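Local coordinates for protein HIRA (Homo sapiens, PDB 5YJE) that cooperates with ASF1A in replication-independent chromatin assembly as the trimerizing subunit of the H3.3 histone chaperone complex, at the interface of chains A and B. Coordinates in Å, arbitrary orientation; residue numbers count along the deposited sequence, not the author numbering. Chains: chain A/B, Protein HIRA.

The interface of chains A and B. Residues chain A 114, 126-130; chain B 209, 211-215, 282-283, 286.
Two strands from the C-terminal part of HIRA, a member of the WD repeat HIR1 family, pair antiparallel here: 127-130 of chain A against 211-217 of chain B, joining copies of the subunit whose trimerization the chaperone complex requires. A:Leu130 N donates to B:Trp212 O at 2.8 Å, nearly straight (166° at H) but above the carbonyl plane, and B:Leu214 N reaches A:Pro128 O at 3.0 Å, in the carbonyl plane. The return link of the first pair, A:Leu130 O to B:Trp212 N, is made through a water. On one face of the ribbon A:Ile129 and B:Asn213 lie side by side, pointing the same way. CG of B:Asn213 stands anti to its own carbonyl carbon (chi1 -58°), so the amide ND2 runs along A:Ile129 CG1 and adds a weak bond to A:Pro128 O. Its other amide atom, OD1, accepts from the B:Thr211 hydroxyl OG1 at 2.8 Å, off the amide plane, which probably helps hold its rotation. B:Thr211 CG2 meets A:Ile129 CG2 at 3.7 Å, the two side chains crossing obliquely. An alanine in place of B:Asn213 would remove the weak bond to A:Pro128 O and the acceptor for B:Thr211 OG1, and would probably loosen the packing along A:Ile129. Beyond, A:Leu126 and B:Leu209 touch obliquely through their methyl tips. A:Ser127 shares this face, its CB 3.9 Å from B:Asn213 CB. Its hydroxyl, turned beside the backbone N (chi1 -52°), meets the end of helix 266-286: OG lies 2.7 Å from B:Thr286 OG1 and 3.1 Å from B:Ala282 O. B:Thr286 OG1 donates to B:Ala282 O, so A:Ser127 OG is likely to be the donor to OG1, with the carbonyl as an alternative partner. On the opposite face the bent A:Met114 crosses B:Leu214 at about a right angle, CE against CB (3.8 Å).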
# COMPACT_ATOMS: atom_id res chain seq x y z
N MET A 114 -4.01 -20.27 11.46
CA MET A 114 -4.82 -20.09 10.26
C MET A 114 -6.08 -19.30 10.57
O MET A 114 -6.68 -19.44 11.64
CB MET A 114 -5.21 -21.42 9.62
CG MET A 114 -4.07 -22.29 9.11
SD MET A 114 -2.87 -21.39 8.10
CE MET A 114 -3.83 -21.04 6.64
N LEU A 126 -12.76 -16.48 1.70
CA LEU A 126 -11.36 -16.37 1.33
C LEU A 126 -10.65 -17.67 1.67
O LEU A 126 -11.03 -18.36 2.62
CB LEU A 126 -10.68 -15.21 2.07
CG LEU A 126 -11.45 -13.88 2.02
CD1 LEU A 126 -10.98 -12.88 3.05
CD2 LEU A 126 -11.35 -13.32 0.62
N SER A 127 -9.62 -18.01 0.88
CA SER A 127 -8.65 -19.03 1.24
C SER A 127 -8.14 -18.76 2.65
O SER A 127 -8.04 -17.60 3.06
CB SER A 127 -7.46 -19.05 0.28
OG SER A 127 -7.89 -19.14 -1.06
N PRO A 128 -7.82 -19.79 3.42
CA PRO A 128 -7.28 -19.57 4.77
C PRO A 128 -6.06 -18.66 4.71
O PRO A 128 -5.23 -18.75 3.80
CB PRO A 128 -6.90 -20.98 5.24
CG PRO A 128 -7.72 -21.91 4.39
CD PRO A 128 -7.89 -21.22 3.06
N ILE A 129 -5.95 -17.80 5.71
CA ILE A 129 -4.90 -16.80 5.80
C ILE A 129 -3.90 -17.28 6.84
O ILE A 129 -4.25 -17.54 7.99
CB ILE A 129 -5.48 -15.43 6.18
CG1 ILE A 129 -6.27 -14.86 5.00
CG2 ILE A 129 -4.40 -14.49 6.73
CD1 ILE A 129 -7.17 -13.72 5.35
N LEU A 130 -2.63 -17.38 6.44
CA LEU A 130 -1.57 -17.74 7.36
C LEU A 130 -1.08 -16.50 8.08
O LEU A 130 -0.56 -15.57 7.46
CB LEU A 130 -0.42 -18.41 6.60
CG LEU A 130 0.72 -18.80 7.52
CD1 LEU A 130 0.29 -19.89 8.50
CD2 LEU A 130 1.95 -19.20 6.68
N LEU B 209 -5.01 -8.80 -0.64
CA LEU B 209 -5.21 -9.07 0.78
C LEU B 209 -3.92 -8.85 1.55
O LEU B 209 -3.96 -8.54 2.75
CB LEU B 209 -5.73 -10.48 1.01
CG LEU B 209 -7.21 -10.85 0.88
CD1 LEU B 209 -7.37 -12.31 1.26
CD2 LEU B 209 -8.16 -9.96 1.72
N THR B 211 -1.52 -11.20 2.08
CA THR B 211 -1.52 -12.37 2.94
C THR B 211 -0.86 -13.54 2.25
O THR B 211 -0.97 -13.72 1.03
CB THR B 211 -2.96 -12.79 3.34
OG1 THR B 211 -3.77 -12.89 2.16
CG2 THR B 211 -3.61 -11.82 4.32
N TRP B 212 -0.19 -14.36 3.04
CA TRP B 212 0.01 -15.75 2.67
C TRP B 212 -1.31 -16.51 2.82
O TRP B 212 -1.97 -16.44 3.87
CB TRP B 212 1.08 -16.35 3.55
CG TRP B 212 2.42 -15.82 3.19
CD1 TRP B 212 3.22 -15.02 3.96
CD2 TRP B 212 3.13 -16.04 1.96
NE1 TRP B 212 4.38 -14.74 3.28
CE2 TRP B 212 4.35 -15.35 2.06
CE3 TRP B 212 2.84 -16.75 0.78
CZ2 TRP B 212 5.29 -15.35 1.02
CZ3 TRP B 212 3.77 -16.76 -0.23
CH2 TRP B 212 4.99 -16.06 -0.11
N ASN B 213 -1.71 -17.20 1.76
CA ASN B 213 -2.95 -17.96 1.73
C ASN B 213 -2.68 -19.42 1.39
O ASN B 213 -1.99 -19.72 0.41
CB ASN B 213 -3.94 -17.39 0.73
CG ASN B 213 -4.28 -15.96 1.02
OD1 ASN B 213 -3.81 -15.05 0.34
ND2 ASN B 213 -5.06 -15.73 2.06
N LEU B 214 -3.27 -20.32 2.17
CA LEU B 214 -3.23 -21.75 1.92
C LEU B 214 -4.22 -22.09 0.81
O LEU B 214 -5.43 -22.05 1.01
CB LEU B 214 -3.56 -22.52 3.19
CG LEU B 214 -3.47 -24.03 3.05
CD1 LEU B 214 -1.99 -24.46 2.93
CD2 LEU B 214 -4.17 -24.69 4.22
N VAL B 215 -3.70 -22.44 -0.37
CA VAL B 215 -4.53 -22.74 -1.53
C VAL B 215 -4.53 -24.22 -1.87
O VAL B 215 -5.18 -24.62 -2.83
CB VAL B 215 -4.09 -21.92 -2.75
CG1 VAL B 215 -4.20 -20.46 -2.44
CG2 VAL B 215 -2.64 -22.27 -3.15
N ALA B 282 -12.36 -20.40 -3.75
CA ALA B 282 -11.56 -19.40 -3.07
C ALA B 282 -10.10 -19.47 -3.52
O ALA B 282 -9.44 -18.44 -3.68
CB ALA B 282 -11.66 -19.60 -1.56
N ALA B 283 -9.58 -20.68 -3.70
CA ALA B 283 -8.19 -20.83 -4.08
C ALA B 283 -7.97 -20.27 -5.47
O ALA B 283 -6.96 -19.60 -5.73
CB ALA B 283 -7.79 -22.31 -4.02
N THR B 286 -8.00 -16.45 -5.11
CA THR B 286 -6.74 -16.03 -4.50
C THR B 286 -5.58 -16.06 -5.51
O THR B 286 -4.73 -15.16 -5.52
CB THR B 286 -6.43 -16.95 -3.32
OG1 THR B 286 -7.45 -16.83 -2.34
CG2 THR B 286 -5.11 -16.59 -2.69
O HOH W 1 -0.45 -13.50 5.82